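Side-chain contacts in GH127 beta-L-arabinofuranoside (Geobacillus stearothermophilus, PDB 4QK0), which is a family 127 glycoside hydrolase that probably releases beta-L-arabinofuranosyl residues from arabinose-containing glycans: residues L508-G512 / Y513-R517; R602-E605 / S606-N609. One frame throughout, in Å; residues are numbered along the deposited sequence.

Interaction 1 of 2, residues L508-G512 / Y513-R517; sequences LIKKG and YAYIR
Lys510 and Tyr515 meet diagonally across a tight beta hairpin in the GH127 middle domain, with the lysine ammonium over the tyrosine ring. This cation-pi contact puts Lys510 NZ 4.6 Å from the Tyr515 ring centroid, 20° off the ring normal. The lysine starts with CG anti to the backbone N (chi1 -174°), then bends at each later torsion, which folds NZ over the ring face. Nearer the backbone, Lys510 CB touches Tyr515 CE1 at 3.8 Å. The carbonyl oxygens Leu508 O and Lys510 O lie at the ring edge, near its plane. One water joins the two residues again: it donates to Lys510 O at 2.6 Å and accepts from Tyr515 OH at 2.6 Å. The Lys510 ammonium would probably lose its aromatic partner, and the water its hydroxyl donor, with an alanine in place of Tyr515.

The motif is a two-residue hairpin with a type I' turn from Lys510 to Tyr513. Lys511 and Gly512 take the turn positions, both with positive phi. Lys510 and Tyr513 form the hydrogen-bonded pair that closes it. Lys510 N donates to Tyr513 O at 2.9 Å, and Tyr513 N donates back to Lys510 O at 3.1 Å. Ile509 and Ala514 follow as a non-hydrogen-bonded pair, with Ile509 CG1 4.0 Å from Ala514 CB on the sheet face away from the tyrosines. Next, Tyr515 N donates to Leu508 O at 2.9 Å.

Strand 513-517 also pairs antiparallel with strand 479-486, so the hairpin adds short strand 509-510 to that sheet. Beyond the hairpin, Tyr513 OH bonds His439 ND1, and Lys511 NZ forms a salt bridge with Glu351.

Interaction 2 of 2, residues R602-E605 / S606-N609; sequences RVDE and SAWN
Asp604 meets Ala607 where strand 593-603 gives way to a loop in the C-terminal domain. The aspartate lies just past the strand end at Val603, and its carboxylate reaches forward over the turn that follows. CG stands anti to the backbone N (chi1 -167°), which carries OD1 toward the backbone of the next residues. OD1 accepts a weak hydrogen bond from Ala607 N, 3.3 Å long. The Ala607 methyl also packs against this residue, with CB 3.9 Å from Asp604 O. That same carbonyl oxygen lies at the edge of the Trp608 indole, near its plane. The other carboxylate oxygen, OD2, faces Arg619 in a long, weak ion pair.

Glu605 opens a type I beta turn that ends at Trp608. Its carbonyl oxygen accepts the closing bond from Trp608 N. The two atoms, Glu605 O and Trp608 N, are 2.6 Å apart, and the bond is bent, with 139° at the hydrogen. Trp608 CB also comes close to Glu605 O, at 3.0 Å. The Glu605 chain is extended beyond CG, and OE1 bonds Gln542 NE2 of the second subunit.

The turn therefore sits at the dimer interface, where the Trp608 ring meets His540 of the second subunit and makes a cation-pi contact with Arg614 of its own chain. Before the turn, strand 593-603 pairs antiparallel with strands 574-586 and 620-629, and the loop goes on to short strand 613-614.

Followed from the N terminus, the chain first runs through a long series of helices, from 22-42 to 413-422. Interaction 1 comes next. It reverses the chain between strands 509-510 and 513-517, the second of which pairs with strand 479-486 in the middle domain. Further on, the chain builds a mixed sheet that includes strand 593-603. Interaction 2 closes a short turn directly after this strand, where the second subunit packs. Both are local and lie in series, so they neither nest nor cross. Their centres are about 54 Å apart and their nearest atoms about 39 Å, so the two do not touch.

Interaction 1 of 2, residues L508-G512 / Y513-R517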
ATOM      1  N   LEU A 508      -0.770  19.907  43.837  1.00 34.94           N
ATOM      2  CA  LEU A 508      -0.879  18.522  44.250  1.00 33.91           C
ATOM      3  C   LEU A 508      -0.547  17.563  43.111  1.00 33.88           C
ATOM      4  O   LEU A 508      -0.540  16.338  43.312  1.00 33.76           O
ATOM      5  CB  LEU A 508      -2.294  18.255  44.746  1.00 31.58           C
ATOM      6  CG  LEU A 508      -2.747  19.186  45.878  1.00 32.61           C
ATOM      7  CD1 LEU A 508      -4.170  18.887  46.322  1.00 27.22           C
ATOM      8  CD2 LEU A 508      -1.783  19.142  47.074  1.00 30.97           C
ATOM      9  N   ILE A 509      -0.315  18.097  41.919  1.00 34.74           N
ATOM     10  CA  ILE A 509      -0.213  17.243  40.736  1.00 33.25           C
ATOM     11  C   ILE A 509       1.221  16.869  40.506  1.00 31.97           C
ATOM     12  O   ILE A 509       2.092  17.698  40.457  1.00 31.65           O
ATOM     13  CB  ILE A 509      -0.776  17.914  39.457  1.00 32.55           C
ATOM     14  CG1 ILE A 509      -2.301  17.902  39.503  1.00 29.93           C
ATOM     15  CG2 ILE A 509      -0.330  17.171  38.187  1.00 31.92           C
ATOM     16  CD1 ILE A 509      -2.916  18.868  38.504  1.00 30.56           C
ATOM     17  N   LYS A 510       1.436  15.591  40.292  1.00 35.40           N
ATOM     18  CA  LYS A 510       2.718  15.145  39.930  1.00 37.99           C
ATOM     19  C   LYS A 510       2.534  14.111  38.824  1.00 34.64           C
ATOM     20  O   LYS A 510       1.885  13.076  39.027  1.00 31.53           O
ATOM     21  CB  LYS A 510       3.407  14.594  41.185  1.00 45.24           C
ATOM     22  CG  LYS A 510       4.863  14.185  41.009  1.00 60.75           C
ATOM     23  CD  LYS A 510       5.810  14.561  42.176  1.00 74.89           C
ATOM     24  CE  LYS A 510       5.247  14.275  43.578  1.00 80.63           C
ATOM     25  NZ  LYS A 510       5.032  12.831  43.879  1.00 83.67           N
ATOM     26  N   LYS A 511       3.145  14.382  37.666  1.00 32.70           N
ATOM     27  CA  LYS A 511       3.112  13.484  36.500  1.00 30.50           C
ATOM     28  C   LYS A 511       1.718  12.995  36.186  1.00 26.34           C
ATOM     29  O   LYS A 511       1.471  11.790  36.143  1.00 25.75           O
ATOM     30  CB  LYS A 511       4.026  12.302  36.724  1.00 34.55           C
ATOM     31  CG  LYS A 511       5.472  12.724  36.820  1.00 36.63           C
ATOM     32  CD  LYS A 511       6.358  11.512  36.991  1.00 40.52           C
ATOM     33  CE  LYS A 511       7.793  11.886  36.697  1.00 49.43           C
ATOM     34  NZ  LYS A 511       8.607  10.652  36.653  1.00 50.35           N
ATOM     35  N   GLY A 512       0.802  13.943  36.074  1.00 25.31           N
ATOM     36  CA  GLY A 512      -0.563  13.665  35.684  1.00 28.40           C
ATOM     37  C   GLY A 512      -1.465  13.032  36.708  1.00 26.39           C
ATOM     38  O   GLY A 512      -2.589  12.681  36.372  1.00 28.09           O
ATOM     39  N   TYR A 513      -1.030  12.939  37.966  1.00 30.00           N
ATOM     40  CA  TYR A 513      -1.909  12.463  39.075  1.00 28.53           C
ATOM     41  C   TYR A 513      -2.002  13.551  40.124  1.00 28.95           C
ATOM     42  O   TYR A 513      -1.000  14.103  40.532  1.00 29.90           O
ATOM     43  CB  TYR A 513      -1.398  11.159  39.709  1.00 26.30           C
ATOM     44  CG  TYR A 513      -1.771   9.941  38.911  1.00 25.72           C
ATOM     45  CD1 TYR A 513      -1.009   9.553  37.806  1.00 25.10           C
ATOM     46  CD2 TYR A 513      -2.931   9.216  39.196  1.00 27.76           C
ATOM     47  CE1 TYR A 513      -1.330   8.442  37.058  1.00 24.10           C
ATOM     48  CE2 TYR A 513      -3.307   8.144  38.407  1.00 28.27           C
ATOM     49  CZ  TYR A 513      -2.497   7.764  37.326  1.00 26.73           C
ATOM     50  OH  TYR A 513      -2.824   6.670  36.566  1.00 25.43           O
ATOM     51  N   ALA A 514      -3.219  13.872  40.556  1.00 28.72           N
ATOM     52  CA  ALA A 514      -3.412  14.767  41.716  1.00 28.12           C
ATOM     53  C   ALA A 514      -3.364  13.914  43.015  1.00 30.76           C
ATOM     54  O   ALA A 514      -4.153  12.963  43.173  1.00 30.27           O
ATOM     55  CB  ALA A 514      -4.753  15.484  41.607  1.00 29.62           C
ATOM     56  N   TYR A 515      -2.408  14.219  43.884  1.00 29.65           N
ATOM     57  CA  TYR A 515      -2.259  13.511  45.143  1.00 29.43           C
ATOM     58  C   TYR A 515      -2.992  14.233  46.260  1.00 29.37           C
ATOM     59  O   TYR A 515      -2.585  15.300  46.703  1.00 26.63           O
ATOM     60  CB  TYR A 515      -0.802  13.379  45.477  1.00 30.50           C
ATOM     61  CG  TYR A 515      -0.106  12.421  44.573  1.00 32.47           C
ATOM     62  CD1 TYR A 515       0.272  12.798  43.289  1.00 34.28           C
ATOM     63  CD2 TYR A 515       0.218  11.128  45.002  1.00 33.35           C
ATOM     64  CE1 TYR A 515       0.960  11.928  42.461  1.00 31.69           C
ATOM     65  CE2 TYR A 515       0.891  10.263  44.184  1.00 33.40           C
ATOM     66  CZ  TYR A 515       1.243  10.680  42.907  1.00 33.07           C
ATOM     67  OH  TYR A 515       1.900   9.822  42.102  1.00 33.69           O
ATOM     68  N   ILE A 516      -4.117  13.665  46.670  1.00 27.71           N
ATOM     69  CA  ILE A 516      -4.903  14.223  47.740  1.00 30.41           C
ATOM     70  C   ILE A 516      -4.763  13.452  49.065  1.00 29.42           C
ATOM     71  O   ILE A 516      -5.339  12.351  49.248  1.00 28.41           O
ATOM     72  CB  ILE A 516      -6.361  14.277  47.342  1.00 38.15           C
ATOM     73  CG1 ILE A 516      -6.476  15.015  46.008  1.00 40.33           C
ATOM     74  CG2 ILE A 516      -7.176  14.973  48.460  1.00 38.75           C
ATOM     75  CD1 ILE A 516      -7.893  15.128  45.525  1.00 45.52           C
ATOM     76  N   ARG A 517      -3.987  14.047  49.972  1.00 31.01           N
ATOM     77  CA  ARG A 517      -3.661  13.455  51.279  1.00 33.31           C
ATOM     78  C   ARG A 517      -4.308  14.298  52.383  1.00 33.42           C
ATOM     79  O   ARG A 517      -4.138  15.492  52.453  1.00 33.97           O
ATOM     80  CB  ARG A 517      -2.161  13.373  51.505  1.00 34.66           C
ATOM     81  CG  ARG A 517      -1.804  12.604  52.766  1.00 40.09           C
ATOM     82  CD  ARG A 517      -0.315  12.288  52.916  1.00 41.19           C
ATOM     83  NE  ARG A 517      -0.084  11.424  54.083  1.00 44.31           N
ATOM     84  CZ  ARG A 517      -0.318  10.099  54.147  1.00 46.56           C
ATOM     85  NH1 ARG A 517      -0.760   9.409  53.084  1.00 44.64           N
ATOM     86  NH2 ARG A 517      -0.082   9.435  55.286  1.00 44.37           N
TER
HETATM   87  O   HOH W   1       2.369  10.623  39.702  1.00 26.94           O

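Interaction 2 of 2, residues R602-E605 / S606-N609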
ATOM      1  N   ARG A 602     -17.922  20.304   0.590  1.00 33.91           N
ATOM      2  CA  ARG A 602     -17.556  19.393  -0.470  1.00 32.07           C
ATOM      3  C   ARG A 602     -17.272  20.122  -1.788  1.00 31.35           C
ATOM      4  O   ARG A 602     -17.860  21.143  -2.102  1.00 31.38           O
ATOM      5  CB  ARG A 602     -18.676  18.443  -0.747  1.00 32.88           C
ATOM      6  CG  ARG A 602     -19.080  17.553   0.397  1.00 35.43           C
ATOM      7  CD  ARG A 602     -19.931  16.464  -0.182  1.00 35.15           C
ATOM      8  NE  ARG A 602     -20.145  15.338   0.711  1.00 33.73           N
ATOM      9  CZ  ARG A 602     -19.395  14.244   0.737  1.00 31.57           C
ATOM     10  NH1 ARG A 602     -18.285  14.135   0.015  1.00 33.56           N
ATOM     11  NH2 ARG A 602     -19.725  13.267   1.541  1.00 34.80           N
ATOM     12  N   VAL A 603     -16.372  19.561  -2.563  1.00 30.76           N
ATOM     13  CA  VAL A 603     -16.179  20.020  -3.924  1.00 37.97           C
ATOM     14  C   VAL A 603     -17.324  19.507  -4.781  1.00 37.65           C
ATOM     15  O   VAL A 603     -17.701  18.346  -4.697  1.00 38.17           O
ATOM     16  CB  VAL A 603     -14.820  19.541  -4.478  1.00 39.27           C
ATOM     17  CG1 VAL A 603     -14.655  19.885  -5.948  1.00 39.53           C
ATOM     18  CG2 VAL A 603     -13.711  20.188  -3.649  1.00 42.81           C
ATOM     19  N   ASP A 604     -17.828  20.373  -5.634  1.00 44.13           N
ATOM     20  CA  ASP A 604     -18.937  20.044  -6.532  1.00 52.08           C
ATOM     21  C   ASP A 604     -18.466  19.225  -7.730  1.00 49.42           C
ATOM     22  O   ASP A 604     -17.667  19.688  -8.532  1.00 42.85           O
ATOM     23  CB  ASP A 604     -19.601  21.345  -6.986  1.00 62.98           C
ATOM     24  CG  ASP A 604     -20.960  21.146  -7.659  1.00 67.18           C
ATOM     25  OD1 ASP A 604     -21.339  20.030  -8.081  1.00 77.36           O
ATOM     26  OD2 ASP A 604     -21.668  22.164  -7.746  1.00 73.13           O
ATOM     27  N   GLU A 605     -18.942  17.981  -7.806  1.00 63.84           N
ATOM     28  CA  GLU A 605     -18.657  17.083  -8.939  1.00 74.84           C
ATOM     29  C   GLU A 605     -19.569  17.438 -10.129  1.00 84.76           C
ATOM     30  O   GLU A 605     -19.150  17.306 -11.266  1.00 94.96           O
ATOM     31  CB  GLU A 605     -18.820  15.584  -8.581  1.00 68.31           C
ATOM     32  CG  GLU A 605     -18.201  15.127  -7.266  1.00 67.94           C
ATOM     33  CD  GLU A 605     -18.042  13.606  -7.170  1.00 61.93           C
ATOM     34  OE1 GLU A 605     -17.912  13.029  -6.027  1.00 56.92           O
ATOM     35  OE2 GLU A 605     -18.057  12.993  -8.259  1.00 54.50           O
ATOM     36  N   SER A 606     -20.800  17.903  -9.863  1.00 91.20           N
ATOM     37  CA  SER A 606     -21.717  18.380 -10.913  1.00 87.10           C
ATOM     38  C   SER A 606     -21.063  19.400 -11.819  1.00 84.99           C
ATOM     39  O   SER A 606     -21.235  19.348 -13.024  1.00 92.94           O
ATOM     40  CB  SER A 606     -22.959  18.996 -10.295  1.00 87.69           C
ATOM     41  OG  SER A 606     -23.683  18.018  -9.585  1.00 86.47           O
ATOM     42  N   ALA A 607     -20.299  20.314 -11.235  1.00 83.75           N
ATOM     43  CA  ALA A 607     -19.483  21.236 -12.016  1.00 84.60           C
ATOM     44  C   ALA A 607     -18.362  20.547 -12.801  1.00 75.92           C
ATOM     45  O   ALA A 607     -17.762  21.150 -13.682  1.00 66.75           O
ATOM     46  CB  ALA A 607     -18.895  22.313 -11.121  1.00 86.67           C
ATOM     47  N   TRP A 608     -18.059  19.297 -12.485  1.00 72.04           N
ATOM     48  CA  TRP A 608     -17.079  18.551 -13.256  1.00 67.78           C
ATOM     49  C   TRP A 608     -17.801  17.979 -14.472  1.00 67.65           C
ATOM     50  O   TRP A 608     -19.030  17.887 -14.510  1.00 71.81           O
ATOM     51  CB  TRP A 608     -16.356  17.485 -12.400  1.00 57.96           C
ATOM     52  CG  TRP A 608     -14.808  17.479 -12.587  1.00 50.46           C
ATOM     53  CD1 TRP A 608     -14.098  16.790 -13.508  1.00 48.83           C
ATOM     54  CD2 TRP A 608     -13.846  18.193 -11.803  1.00 37.95           C
ATOM     55  NE1 TRP A 608     -12.745  17.023 -13.361  1.00 48.74           N
ATOM     56  CE2 TRP A 608     -12.568  17.884 -12.320  1.00 39.32           C
ATOM     57  CE3 TRP A 608     -13.952  19.050 -10.724  1.00 38.52           C
ATOM     58  CZ2 TRP A 608     -11.426  18.386 -11.807  1.00 36.00           C
ATOM     59  CZ3 TRP A 608     -12.793  19.550 -10.176  1.00 40.01           C
ATOM     60  CH2 TRP A 608     -11.554  19.227 -10.726  1.00 40.69           C
ATOM     61  N   ASN A 609     -16.989  17.632 -15.458  1.00 63.75           N
ATOM     62  CA  ASN A 609     -17.409  17.387 -16.810  1.00 62.31           C
ATOM     63  C   ASN A 609     -16.877  16.034 -17.375  1.00 56.83           C
ATOM     64  O   ASN A 609     -16.568  15.918 -18.573  1.00 54.82           O
ATOM     65  CB  ASN A 609     -16.798  18.519 -17.627  1.00 66.04           C
ATOM     66  CG  ASN A 609     -15.298  18.662 -17.387  1.00 67.74           C
ATOM     67  OD1 ASN A 609     -14.686  17.864 -16.671  1.00 53.08           O
ATOM     68  ND2 ASN A 609     -14.714  19.713 -17.946  1.00 70.86           N
TER